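Local atomic coordinates of ketosynthase (Streptomyces sp. MSC090213JE08, PDB entry 6KXD), a protein that probably condenses an acyl chain with malonyl-ACP, losing carbon dioxide, as the ketosynthase of the highly reducing type II polyketide synthase for ishigamide. Residues 17-22 with 332-337; 38-43 with 57-62; 42-47 with 197-202; 53-58 with 229-234; 110-115 with 167-172. All blocks are in the same frame, centred on the assembly; numbering follows the deposited sequence.

Contact 1: residues 17-22 with 332-337; sequences VISSIG and SMLGHS
Ile21 and Leu334 form the tight half of this buried contact. Leu334 CD2 is set against the Ile21 side chain, 3.6 Å from CG1 and 3.8 Å from CD1, and the two chains cross at about a right angle. Ile21 CG1 sits between the backbone N and the carbonyl carbon (chi1 72°), which directs this branch at the leucine, while CG2 lies 3.8 Å from Met333 O. Ser19 OG borders the same Leu334 methyl and is itself engaged within the turn. It accepts from Ile21 N and donates to Gly22 O over 2.7 Å, meeting a lone pair in the carbonyl plane; the first bond makes an ST turn inside the type I turn from Ser19 to Gly22. Tyr28 of helix 24-34 packs on Ser19, Ile21 and Leu334. The looser half is polar and wet, though still buried. Ser20 OG faces Leu334 O across 3.4 Å, and one water fills in beside them, 3.0 Å from Ser20 OG and 2.6 Å from Leu334 O. The two oxygens are thus bridged by a water, in contrast to the close carbon packing around Ile21. Gly335, with positive phi, ends the short helix 331-334 and turns the chain toward His336, which touches Cys170. The contact thus sets the hairpin turn joining strands 10-19 and 22-23 against the end of a helix, just ahead of a histidine placed as in the Cys-His-His site of ketosynthases of the thiolase-like fold.

Contact 2: residues 38-43 with 57-62; sequences GARPIT and EVPDFE
Thr43 holds the Glu57 carboxylate through both its backbone and its side chain. Thr43 OG1 donates to the syn lone pair of Glu57 OE1 at 2.6 Å. Thr43 N donates to Glu57 OE2 at 2.8 Å, also on the syn side but 31° out of the carboxylate plane, with a weak second bond to OE1. Arg44 N adds another bond to OE2, so the carboxylate is fixed against rotation. At the other end of the same residue, Arg40 NH1 donates to Glu57 O over 2.7 Å, approaching nearly along the C=O axis. The same nitrogen also bonds to Ser20 O. Arg40 bends at chi3 (50°), which turns NE back over Pro59, and Pro59 CB lies 3.5 Å above one face of the guanidinium, toward its rim. An alanine in place of Arg40 would probably leave Glu57 O and Ser20 O without this shared donor and uncover the proline ring. Beside the carboxylate, Ile42 CG2 packs 3.5 Å from Glu57 OE2. Arg40 N and Ile42 N bond to Ala55 and Asn53, so these side-chain bonds brace a two-stranded antiparallel hairpin, strands 40-41 and 54-55, closed by a long loop.

Contact 3: residues 42-47 with 197-202; sequences ITRFDT and ADAVCR
Phe45 lays its ring flat against the backbone and CB of Arg202. Its CG stands between the backbone N and the carbonyl carbon (chi1 64°), and chi2 of 90° turns the ring so that Arg202 CA sits over its centre, 3.7 Å above the plane. Arg202 CB makes a CH-pi contact 3.9 Å from the ring centroid. Ile42 CG2 closes the opposite face near the rim, and Val200 CG1 meets the ring edge in plane, 3.7 Å from Phe45 CE2. Arg202 then runs extended from CG to NE, away from the ring, with its guanidinium plane 70° from that of the phenyl; NE bonds to Ser135 of the other subunit, and the group makes a cation-pi contact with Tyr136 of that subunit. Arg44 takes a folded course instead. Its CG, anti to the backbone N, lies 3.7 Å from Val200 O; beyond it the chain bends at chi2 and again at chi3. Arg44 NH1 donates to a water 3.0 Å away, at the guanidinium edge, and that water donates to Val200 O over 2.8 Å. The same NH1 forms a salt bridge with Glu233. The loop between strands 40-41 and 54-55 thereby packs on the link from strand 191-198 to helix 202-210, where Cys201 is the N-cap, while Tyr81 of helix 77-93 and His117 of helix 116-129 both touch Arg44.

Contact 4: residues 53-58 with 229-234; sequences NTACEV and ILTGEG
Cys56 and Thr231 centre a buried contact, largely between backbones, in which strand 54-55 and its continuation run nearly parallel to the loop that leads into strand 234-242. Cys56 N donates to Thr231 O at 2.7 Å, with an N-H...O angle of 164°. On one side of this bond a water accepts from Thr231 N and donates to Thr54 O, 2.8 Å from each. On the other, a second water lies 2.7 Å from Cys56 O and accepts a longer bond from Glu233 N. Leu230 adds apolar packing, its CD1 4.0 Å from Cys56 SG and its CD2 4.0 Å from Thr54 CG2. Glu233 reaches across, its OE2 accepting from Val58 N at 2.8 Å on the anti side, 16° out of the carboxylate plane; Tyr81 OH binds OE2 as well, and OE1 takes Arg44 NH1 and Val200 N. An alanine in place of Glu233 would probably leave Val58 N and Val200 N without an acceptor and Arg44 without its counter-charge. Four donors thus grip one buried carboxylate, and they would probably stabilise its negative charge despite Glu57 OE1 lying 5.3 Å from Glu233 OE2.

Contact 5: residues 110-115 with 167-172; sequences GTTDGE and TTACAA
Thr112 OG1 stands over one face of the peptide group that joins Ala169 to Cys170, above Ala169 C at 3.0 Å and beside Ala169 CA at 2.9 Å. The hydroxyl is beside the backbone N and anti to the carbonyl carbon (chi1 -62°), which aims it at this peptide plane, while the CG2 branch reaches Ala169 CB at 3.9 Å. The carbonyl of that peptide is used by its own segment, Ala169 O accepting from Ala172 N. A second peptide group, between Thr111 and Thr112, meets the other segment through its oxygen: Thr167 CA approaches Thr111 O in a CA-H...O contact of 3.4 Å, 154° at the hydrogen. The Gly110-Thr111 peptide in turn is pressed by Ala172 CB, 3.4 Å from Gly110 CA and 3.6 Å from Thr111 N. There is no room for a side chain at Gly110 beside that methyl. Thr111 and Thr167 touch through their CG2 methyls at 4.1 Å. Thr111 OG1 is turned to its own loop, accepting from Gly114 N at 3.0 Å in an ST motif and bonding to Ala197 O. Thr167 also bonds to the backbone of the other subunit. Two strand-to-helix turns are thus packed closely together, and the one carrying Cys170 before helix 172-185, with His301 and His336 against it, is consistent with the nucleophilic cysteine turn of the Cys-His-His site in ketosynthases.

Contacts 1, 4 and 5 are buried, whereas contacts 2 and 3 are partly buried, their centres about 17 Å from that of the chain. Contacts 2, 3 and 4 share the 40-41/54-55 hairpin and its loop; there carboxylates and arginines do much of the holding, Arg44 of contact 3 pairing with Glu233 of contact 4, though contact 3 also packs Phe45 on Arg202. Contact 1 joins them through backbone bonds from Met333 to Gly38 and from His336 to Leu230, and shares a water with contact 4. Contact 5, with methyl and peptide packing and no charge pair across it, touches contact 3 at Asp198 and meets contact 1 where His336 NE2 comes 3.2 Å from Cys170 SG.

Contact 1: residues 17-22 with 332-337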
# COMPACT_ATOMS: atom_id res chain seq x y z
N VAL A 17 -17.34 -8.57 -5.33
CA VAL A 17 -16.53 -9.80 -5.22
C VAL A 17 -16.29 -10.39 -6.61
O VAL A 17 -17.25 -10.70 -7.33
CB VAL A 17 -17.21 -10.86 -4.33
CG1 VAL A 17 -16.34 -12.13 -4.27
CG2 VAL A 17 -17.54 -10.35 -2.94
N ILE A 18 -15.01 -10.60 -6.92
CA ILE A 18 -14.47 -11.39 -7.98
C ILE A 18 -13.59 -12.44 -7.31
O ILE A 18 -12.54 -12.09 -6.82
CB ILE A 18 -13.59 -10.58 -8.94
CG1 ILE A 18 -14.32 -9.42 -9.62
CG2 ILE A 18 -12.95 -11.51 -9.95
CD1 ILE A 18 -15.14 -9.85 -10.81
N SER A 19 -13.99 -13.70 -7.31
CA SER A 19 -13.24 -14.69 -6.54
C SER A 19 -13.28 -16.03 -7.27
O SER A 19 -14.12 -16.26 -8.15
CB SER A 19 -13.79 -14.82 -5.14
OG SER A 19 -14.80 -15.82 -5.07
N SER A 20 -12.39 -16.91 -6.80
CA SER A 20 -12.21 -18.24 -7.31
C SER A 20 -13.43 -19.11 -6.97
O SER A 20 -13.52 -20.16 -7.55
CB SER A 20 -10.92 -18.84 -6.80
OG SER A 20 -10.97 -18.99 -5.39
N ILE A 21 -14.31 -18.68 -6.04
CA ILE A 21 -15.49 -19.44 -5.62
C ILE A 21 -16.78 -18.69 -5.93
O ILE A 21 -17.86 -19.04 -5.37
CB ILE A 21 -15.43 -19.84 -4.14
CG1 ILE A 21 -15.63 -18.67 -3.17
CG2 ILE A 21 -14.14 -20.60 -3.87
CD1 ILE A 21 -15.78 -19.06 -1.74
N GLY A 22 -16.72 -17.67 -6.80
CA GLY A 22 -17.91 -16.91 -7.10
C GLY A 22 -17.66 -15.43 -7.31
O GLY A 22 -16.79 -14.83 -6.68
N SER A 332 -8.98 -21.83 2.91
CA SER A 332 -9.16 -23.24 2.61
C SER A 332 -9.94 -23.33 1.29
O SER A 332 -9.58 -24.13 0.46
CB SER A 332 -9.84 -23.96 3.72
OG SER A 332 -11.15 -23.46 3.93
N MET A 333 -10.90 -22.41 1.10
CA MET A 333 -11.70 -22.35 -0.10
C MET A 333 -11.04 -21.48 -1.17
O MET A 333 -10.88 -21.89 -2.31
CB MET A 333 -13.09 -21.81 0.21
CG MET A 333 -13.92 -22.72 1.07
SD MET A 333 -15.42 -21.91 1.68
CE MET A 333 -14.77 -20.97 3.07
N LEU A 334 -10.67 -20.23 -0.83
CA LEU A 334 -10.14 -19.27 -1.84
C LEU A 334 -8.73 -19.57 -2.27
O LEU A 334 -8.27 -19.06 -3.26
CB LEU A 334 -10.21 -17.87 -1.23
CG LEU A 334 -11.62 -17.39 -0.98
CD1 LEU A 334 -11.62 -15.98 -0.41
CD2 LEU A 334 -12.42 -17.42 -2.27
N GLY A 335 -8.00 -20.37 -1.49
CA GLY A 335 -6.59 -20.33 -1.61
C GLY A 335 -6.11 -18.97 -1.09
O GLY A 335 -6.89 -18.22 -0.46
N HIS A 336 -4.86 -18.66 -1.34
CA HIS A 336 -4.30 -17.43 -0.81
C HIS A 336 -4.38 -16.38 -1.91
O HIS A 336 -3.52 -16.38 -2.80
CB HIS A 336 -2.87 -17.67 -0.32
CG HIS A 336 -2.33 -16.51 0.44
ND1 HIS A 336 -2.94 -15.26 0.40
CD2 HIS A 336 -1.27 -16.40 1.26
CE1 HIS A 336 -2.25 -14.42 1.16
NE2 HIS A 336 -1.21 -15.10 1.69
N SER A 337 -5.37 -15.50 -1.83
CA SER A 337 -5.64 -14.53 -2.89
C SER A 337 -4.86 -13.23 -2.66
O SER A 337 -5.23 -12.16 -3.15
CB SER A 337 -7.11 -14.28 -3.04
OG SER A 337 -7.70 -13.79 -1.86
O HOH W 1 -8.44 -17.39 -5.23

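Contact 2: residues 38-43 with 57-62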
# COMPACT_ATOMS: atom_id res chain seq x y z
N GLY A 38 -11.79 -23.13 -4.82
CA GLY A 38 -11.49 -22.43 -6.04
C GLY A 38 -10.31 -23.01 -6.77
O GLY A 38 -9.78 -22.35 -7.67
N ALA A 39 -9.85 -24.21 -6.39
CA ALA A 39 -8.66 -24.80 -6.96
C ALA A 39 -9.00 -25.26 -8.38
O ALA A 39 -10.01 -25.92 -8.61
CB ALA A 39 -8.17 -25.95 -6.09
N ARG A 40 -8.13 -24.94 -9.33
CA ARG A 40 -8.32 -25.37 -10.71
C ARG A 40 -6.97 -25.27 -11.36
O ARG A 40 -6.08 -24.66 -10.77
CB ARG A 40 -9.36 -24.50 -11.43
CG ARG A 40 -9.14 -23.00 -11.29
CD ARG A 40 -10.24 -22.17 -11.93
NE ARG A 40 -11.56 -22.60 -11.50
CZ ARG A 40 -12.16 -22.23 -10.38
NH1 ARG A 40 -11.61 -21.34 -9.58
NH2 ARG A 40 -13.34 -22.74 -10.10
N PRO A 41 -6.75 -25.87 -12.55
CA PRO A 41 -5.47 -25.69 -13.23
C PRO A 41 -5.21 -24.21 -13.49
O PRO A 41 -6.13 -23.41 -13.75
CB PRO A 41 -5.61 -26.46 -14.55
CG PRO A 41 -6.75 -27.43 -14.29
CD PRO A 41 -7.67 -26.75 -13.29
N ILE A 42 -3.93 -23.87 -13.44
CA ILE A 42 -3.44 -22.55 -13.83
C ILE A 42 -3.54 -22.41 -15.35
O ILE A 42 -3.06 -23.28 -16.08
CB ILE A 42 -1.98 -22.38 -13.39
CG1 ILE A 42 -1.81 -22.36 -11.87
CG2 ILE A 42 -1.39 -21.13 -14.02
CD1 ILE A 42 -0.34 -22.45 -11.43
N THR A 43 -4.12 -21.29 -15.80
CA THR A 43 -4.17 -20.90 -17.23
C THR A 43 -3.34 -19.64 -17.49
O THR A 43 -2.96 -19.35 -18.64
CB THR A 43 -5.63 -20.70 -17.65
OG1 THR A 43 -6.17 -19.64 -16.86
CG2 THR A 43 -6.51 -21.92 -17.45
N GLU A 57 -7.52 -19.70 -9.47
CA GLU A 57 -7.81 -18.65 -10.40
C GLU A 57 -9.30 -18.34 -10.39
O GLU A 57 -10.15 -19.14 -9.97
CB GLU A 57 -7.42 -19.01 -11.82
CG GLU A 57 -5.95 -18.87 -12.09
CD GLU A 57 -5.59 -19.27 -13.50
OE1 GLU A 57 -6.53 -19.53 -14.29
OE2 GLU A 57 -4.39 -19.29 -13.83
N VAL A 58 -9.60 -17.11 -10.84
CA VAL A 58 -10.93 -16.75 -11.19
C VAL A 58 -11.16 -17.37 -12.56
O VAL A 58 -10.41 -17.13 -13.51
CB VAL A 58 -11.17 -15.22 -11.18
CG1 VAL A 58 -12.49 -14.85 -11.84
CG2 VAL A 58 -11.13 -14.67 -9.77
N PRO A 59 -12.17 -18.25 -12.69
CA PRO A 59 -12.27 -19.10 -13.88
C PRO A 59 -12.73 -18.38 -15.16
O PRO A 59 -12.10 -18.58 -16.23
CB PRO A 59 -13.28 -20.15 -13.39
CG PRO A 59 -14.16 -19.43 -12.44
CD PRO A 59 -13.22 -18.49 -11.70
N ASP A 60 -13.77 -17.55 -15.06
CA ASP A 60 -14.50 -17.11 -16.24
C ASP A 60 -14.84 -15.62 -16.13
O ASP A 60 -15.99 -15.21 -16.31
CB ASP A 60 -15.75 -17.97 -16.46
CG ASP A 60 -15.47 -19.32 -17.13
OD1 ASP A 60 -14.62 -19.36 -18.05
OD2 ASP A 60 -16.09 -20.31 -16.71
N PHE A 61 -13.79 -14.81 -15.95
CA PHE A 61 -13.91 -13.39 -15.77
C PHE A 61 -14.28 -12.70 -17.10
O PHE A 61 -13.58 -12.83 -18.08
CB PHE A 61 -12.58 -12.84 -15.27
CG PHE A 61 -12.55 -11.34 -15.13
CD1 PHE A 61 -13.47 -10.70 -14.31
CD2 PHE A 61 -11.56 -10.60 -15.74
CE1 PHE A 61 -13.43 -9.32 -14.16
CE2 PHE A 61 -11.53 -9.22 -15.59
CZ PHE A 61 -12.46 -8.60 -14.79
N GLU A 62 -15.36 -11.92 -17.07
CA GLU A 62 -15.81 -11.15 -18.24
C GLU A 62 -15.81 -9.68 -17.88
O GLU A 62 -16.77 -9.18 -17.28
CB GLU A 62 -17.20 -11.61 -18.68
CG GLU A 62 -17.17 -12.94 -19.42
CD GLU A 62 -18.56 -13.51 -19.69
OE1 GLU A 62 -18.63 -14.64 -20.22
OE2 GLU A 62 -19.56 -12.82 -19.36

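Contact 3: residues 42-47 with 197-202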
# COMPACT_ATOMS: atom_id res chain seq x y z
N ILE A 42 -3.93 -23.87 -13.44
CA ILE A 42 -3.44 -22.55 -13.83
C ILE A 42 -3.54 -22.41 -15.35
O ILE A 42 -3.06 -23.28 -16.08
CB ILE A 42 -1.98 -22.38 -13.39
CG1 ILE A 42 -1.81 -22.36 -11.87
CG2 ILE A 42 -1.39 -21.13 -14.02
CD1 ILE A 42 -0.34 -22.45 -11.43
N THR A 43 -4.12 -21.29 -15.80
CA THR A 43 -4.17 -20.90 -17.23
C THR A 43 -3.34 -19.64 -17.49
O THR A 43 -2.96 -19.35 -18.64
CB THR A 43 -5.63 -20.70 -17.65
OG1 THR A 43 -6.17 -19.64 -16.86
CG2 THR A 43 -6.51 -21.92 -17.45
N ARG A 44 -3.04 -18.86 -16.45
CA ARG A 44 -2.58 -17.48 -16.67
C ARG A 44 -1.16 -17.46 -17.22
O ARG A 44 -0.78 -16.55 -17.97
CB ARG A 44 -2.66 -16.64 -15.39
CG ARG A 44 -2.57 -15.15 -15.67
CD ARG A 44 -3.79 -14.56 -16.37
NE ARG A 44 -5.05 -15.16 -15.89
CZ ARG A 44 -5.51 -15.04 -14.66
NH1 ARG A 44 -4.89 -14.24 -13.80
NH2 ARG A 44 -6.58 -15.72 -14.28
N PHE A 45 -0.37 -18.48 -16.88
CA PHE A 45 0.99 -18.56 -17.33
C PHE A 45 1.39 -20.03 -17.42
O PHE A 45 0.69 -20.90 -16.90
CB PHE A 45 1.92 -17.78 -16.39
CG PHE A 45 1.96 -18.36 -15.00
CD1 PHE A 45 2.90 -19.33 -14.68
CD2 PHE A 45 1.05 -17.96 -14.03
CE1 PHE A 45 2.93 -19.89 -13.41
CE2 PHE A 45 1.08 -18.53 -12.77
CZ PHE A 45 2.01 -19.50 -12.47
N ASP A 46 2.54 -20.24 -18.05
CA ASP A 46 3.15 -21.53 -18.36
C ASP A 46 3.65 -22.14 -17.04
O ASP A 46 4.51 -21.56 -16.38
CB ASP A 46 4.24 -21.25 -19.40
CG ASP A 46 5.00 -22.44 -19.95
OD1 ASP A 46 4.63 -23.58 -19.63
OD2 ASP A 46 5.97 -22.21 -20.72
N THR A 47 3.10 -23.29 -16.64
CA THR A 47 3.47 -23.98 -15.39
C THR A 47 4.54 -25.06 -15.62
O THR A 47 5.00 -25.67 -14.66
CB THR A 47 2.24 -24.57 -14.69
OG1 THR A 47 1.63 -25.59 -15.49
CG2 THR A 47 1.20 -23.53 -14.37
N ALA A 197 -7.04 -6.55 -4.22
CA ALA A 197 -7.06 -7.13 -5.54
C ALA A 197 -5.69 -7.71 -5.83
O ALA A 197 -4.68 -7.10 -5.49
CB ALA A 197 -7.36 -6.08 -6.57
N ASP A 198 -5.65 -8.88 -6.48
CA ASP A 198 -4.45 -9.40 -6.99
C ASP A 198 -4.76 -10.38 -8.12
O ASP A 198 -5.90 -10.78 -8.27
CB ASP A 198 -3.67 -10.15 -5.92
CG ASP A 198 -2.27 -9.60 -5.83
OD1 ASP A 198 -1.54 -9.59 -6.88
OD2 ASP A 198 -1.97 -9.12 -4.73
N ALA A 199 -3.74 -10.72 -8.89
CA ALA A 199 -3.89 -11.61 -10.00
C ALA A 199 -2.82 -12.68 -9.90
O ALA A 199 -1.67 -12.38 -9.64
CB ALA A 199 -3.79 -10.86 -11.29
N VAL A 200 -3.22 -13.91 -10.22
CA VAL A 200 -2.28 -15.02 -10.26
C VAL A 200 -1.14 -14.68 -11.21
O VAL A 200 -1.30 -14.12 -12.31
CB VAL A 200 -3.00 -16.34 -10.60
CG1 VAL A 200 -2.04 -17.40 -11.13
CG2 VAL A 200 -3.78 -16.84 -9.40
N CYS A 201 0.08 -14.97 -10.76
CA CYS A 201 1.22 -14.70 -11.57
C CYS A 201 2.32 -15.72 -11.26
O CYS A 201 2.32 -16.37 -10.22
CB CYS A 201 1.77 -13.29 -11.36
SG CYS A 201 2.19 -12.96 -9.63
N ARG A 202 3.26 -15.77 -12.19
CA ARG A 202 4.40 -16.65 -12.07
C ARG A 202 5.26 -16.24 -10.86
O ARG A 202 5.72 -17.10 -10.12
CB ARG A 202 5.16 -16.61 -13.39
CG ARG A 202 6.48 -17.35 -13.38
CD ARG A 202 7.16 -17.05 -14.69
NE ARG A 202 8.34 -17.87 -14.86
CZ ARG A 202 8.46 -18.86 -15.73
NH1 ARG A 202 7.40 -19.32 -16.37
NH2 ARG A 202 9.66 -19.32 -16.00
O HOH W 2 -2.65 -12.33 -14.04

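Contact 4: residues 53-58 with 229-234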
# COMPACT_ATOMS: atom_id res chain seq x y z
N ASN A 53 0.75 -27.43 -10.97
CA ASN A 53 0.05 -26.48 -11.88
C ASN A 53 -1.38 -26.15 -11.42
O ASN A 53 -2.23 -25.77 -12.24
CB ASN A 53 0.04 -27.00 -13.32
CG ASN A 53 -1.12 -27.93 -13.58
OD1 ASN A 53 -1.51 -28.67 -12.68
ND2 ASN A 53 -1.74 -27.82 -14.74
N THR A 54 -1.63 -26.20 -10.11
CA THR A 54 -2.91 -25.83 -9.52
C THR A 54 -2.78 -24.48 -8.79
O THR A 54 -1.79 -24.20 -8.13
CB THR A 54 -3.38 -26.89 -8.52
OG1 THR A 54 -3.41 -28.14 -9.23
CG2 THR A 54 -4.73 -26.57 -7.92
N ALA A 55 -3.81 -23.66 -8.91
CA ALA A 55 -3.93 -22.39 -8.22
C ALA A 55 -5.42 -22.14 -8.11
O ALA A 55 -6.20 -22.95 -8.62
CB ALA A 55 -3.22 -21.31 -8.98
N CYS A 56 -5.81 -21.04 -7.48
CA CYS A 56 -7.19 -20.73 -7.31
C CYS A 56 -7.52 -19.51 -8.15
O CYS A 56 -7.77 -18.42 -7.60
CB CYS A 56 -7.57 -20.48 -5.86
SG CYS A 56 -7.43 -21.98 -4.84
N GLU A 57 -7.52 -19.70 -9.47
CA GLU A 57 -7.81 -18.65 -10.40
C GLU A 57 -9.30 -18.34 -10.39
O GLU A 57 -10.15 -19.14 -9.97
CB GLU A 57 -7.42 -19.01 -11.82
CG GLU A 57 -5.95 -18.87 -12.09
CD GLU A 57 -5.59 -19.27 -13.50
OE1 GLU A 57 -6.53 -19.53 -14.29
OE2 GLU A 57 -4.39 -19.29 -13.83
N VAL A 58 -9.60 -17.11 -10.84
CA VAL A 58 -10.93 -16.75 -11.19
C VAL A 58 -11.16 -17.37 -12.56
O VAL A 58 -10.41 -17.13 -13.51
CB VAL A 58 -11.17 -15.22 -11.18
CG1 VAL A 58 -12.49 -14.85 -11.84
CG2 VAL A 58 -11.13 -14.67 -9.77
N ILE A 229 -0.10 -23.67 0.82
CA ILE A 229 -1.09 -22.83 0.25
C ILE A 229 -1.30 -23.21 -1.22
O ILE A 229 -0.47 -23.87 -1.83
CB ILE A 229 -0.67 -21.35 0.34
CG1 ILE A 229 0.43 -20.99 -0.66
CG2 ILE A 229 -0.26 -20.96 1.76
CD1 ILE A 229 0.48 -19.49 -1.01
N LEU A 230 -2.35 -22.63 -1.79
CA LEU A 230 -2.42 -22.45 -3.22
C LEU A 230 -2.50 -20.94 -3.46
O LEU A 230 -3.16 -20.29 -2.69
CB LEU A 230 -3.69 -23.11 -3.77
CG LEU A 230 -3.71 -24.64 -3.78
CD1 LEU A 230 -5.12 -25.12 -4.12
CD2 LEU A 230 -2.69 -25.19 -4.76
N THR A 231 -1.80 -20.45 -4.48
CA THR A 231 -1.87 -19.03 -4.88
C THR A 231 -3.24 -18.78 -5.52
O THR A 231 -3.83 -19.67 -6.17
CB THR A 231 -0.73 -18.66 -5.83
OG1 THR A 231 -0.91 -19.33 -7.07
CG2 THR A 231 0.64 -19.01 -5.30
N GLY A 232 -3.77 -17.60 -5.23
CA GLY A 232 -5.08 -17.20 -5.58
C GLY A 232 -5.07 -15.78 -6.10
O GLY A 232 -4.02 -15.22 -6.38
N GLU A 233 -6.27 -15.27 -6.35
CA GLU A 233 -6.44 -14.00 -6.92
C GLU A 233 -7.89 -13.57 -6.77
O GLU A 233 -8.73 -14.27 -6.23
CB GLU A 233 -6.04 -14.04 -8.39
CG GLU A 233 -6.87 -15.01 -9.24
CD GLU A 233 -6.71 -14.83 -10.72
OE1 GLU A 233 -5.68 -14.29 -11.16
OE2 GLU A 233 -7.64 -15.22 -11.44
N GLY A 234 -8.15 -12.36 -7.25
CA GLY A 234 -9.47 -11.83 -7.20
C GLY A 234 -9.48 -10.44 -6.61
O GLY A 234 -8.48 -9.81 -6.49
O HOH W 3 -0.85 -22.05 -6.54
O HOH W 1 -8.44 -17.39 -5.23

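Contact 5: residues 110-115 with 167-172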
# COMPACT_ATOMS: atom_id res chain seq x y z
N GLY A 110 -5.86 -2.73 -1.58
CA GLY A 110 -4.70 -3.46 -1.16
C GLY A 110 -4.19 -4.35 -2.26
O GLY A 110 -4.97 -4.83 -3.07
N THR A 111 -2.89 -4.62 -2.29
CA THR A 111 -2.34 -5.58 -3.21
C THR A 111 -1.03 -6.15 -2.69
O THR A 111 -0.30 -5.48 -1.96
CB THR A 111 -2.10 -4.99 -4.60
OG1 THR A 111 -2.05 -6.12 -5.47
CG2 THR A 111 -0.83 -4.21 -4.75
N THR A 112 -0.73 -7.39 -3.12
CA THR A 112 0.59 -7.96 -2.83
C THR A 112 1.50 -7.76 -4.02
O THR A 112 2.60 -7.27 -3.90
CB THR A 112 0.46 -9.45 -2.47
OG1 THR A 112 -0.35 -9.57 -1.29
CG2 THR A 112 1.81 -10.13 -2.31
N ASP A 113 1.01 -8.20 -5.20
CA ASP A 113 1.78 -8.40 -6.41
C ASP A 113 1.35 -7.46 -7.52
O ASP A 113 2.14 -7.17 -8.40
CB ASP A 113 1.68 -9.84 -6.90
CG ASP A 113 2.34 -10.80 -5.93
OD1 ASP A 113 3.51 -10.52 -5.56
OD2 ASP A 113 1.66 -11.76 -5.52
N GLY A 114 0.17 -6.85 -7.38
CA GLY A 114 -0.24 -5.92 -8.43
C GLY A 114 -0.20 -6.62 -9.78
O GLY A 114 -0.61 -7.80 -9.87
N GLU A 115 0.34 -5.93 -10.79
CA GLU A 115 0.40 -6.48 -12.16
C GLU A 115 1.74 -7.18 -12.37
O GLU A 115 2.43 -6.95 -13.35
CB GLU A 115 0.18 -5.37 -13.17
CG GLU A 115 -1.12 -4.64 -12.96
CD GLU A 115 -2.44 -5.38 -12.96
OE1 GLU A 115 -3.49 -4.66 -12.94
OE2 GLU A 115 -2.46 -6.66 -12.94
N THR A 167 0.11 -1.52 -0.04
CA THR A 167 0.91 -2.65 -0.50
C THR A 167 1.47 -3.38 0.73
O THR A 167 2.65 -3.46 0.87
CB THR A 167 2.02 -2.20 -1.44
OG1 THR A 167 2.90 -1.30 -0.78
CG2 THR A 167 1.45 -1.53 -2.69
N THR A 168 0.57 -3.82 1.60
CA THR A 168 0.94 -4.58 2.79
C THR A 168 0.53 -6.05 2.58
O THR A 168 0.07 -6.76 3.52
CB THR A 168 0.35 -3.93 4.04
OG1 THR A 168 -1.07 -3.91 3.91
CG2 THR A 168 0.86 -2.53 4.29
N ALA A 169 0.59 -6.46 1.32
CA ALA A 169 0.44 -7.88 0.93
C ALA A 169 -0.84 -8.51 1.49
O ALA A 169 -1.97 -8.04 1.25
CB ALA A 169 1.71 -8.58 1.27
N CYS A 170 -0.75 -9.64 2.23
CA CYS A 170 -1.96 -10.37 2.63
C CYS A 170 -2.85 -9.58 3.59
O CYS A 170 -4.09 -9.85 3.69
CB CYS A 170 -1.62 -11.65 3.36
SG CYS A 170 -0.09 -12.31 2.72
N ALA A 171 -2.26 -8.57 4.25
CA ALA A 171 -2.99 -7.80 5.19
C ALA A 171 -3.62 -6.58 4.52
O ALA A 171 -4.33 -5.85 5.16
CB ALA A 171 -2.09 -7.38 6.33
N ALA A 172 -3.38 -6.40 3.23
CA ALA A 172 -3.61 -5.11 2.60
C ALA A 172 -5.12 -4.80 2.60
O ALA A 172 -5.51 -3.69 2.84
CB ALA A 172 -2.98 -5.09 1.24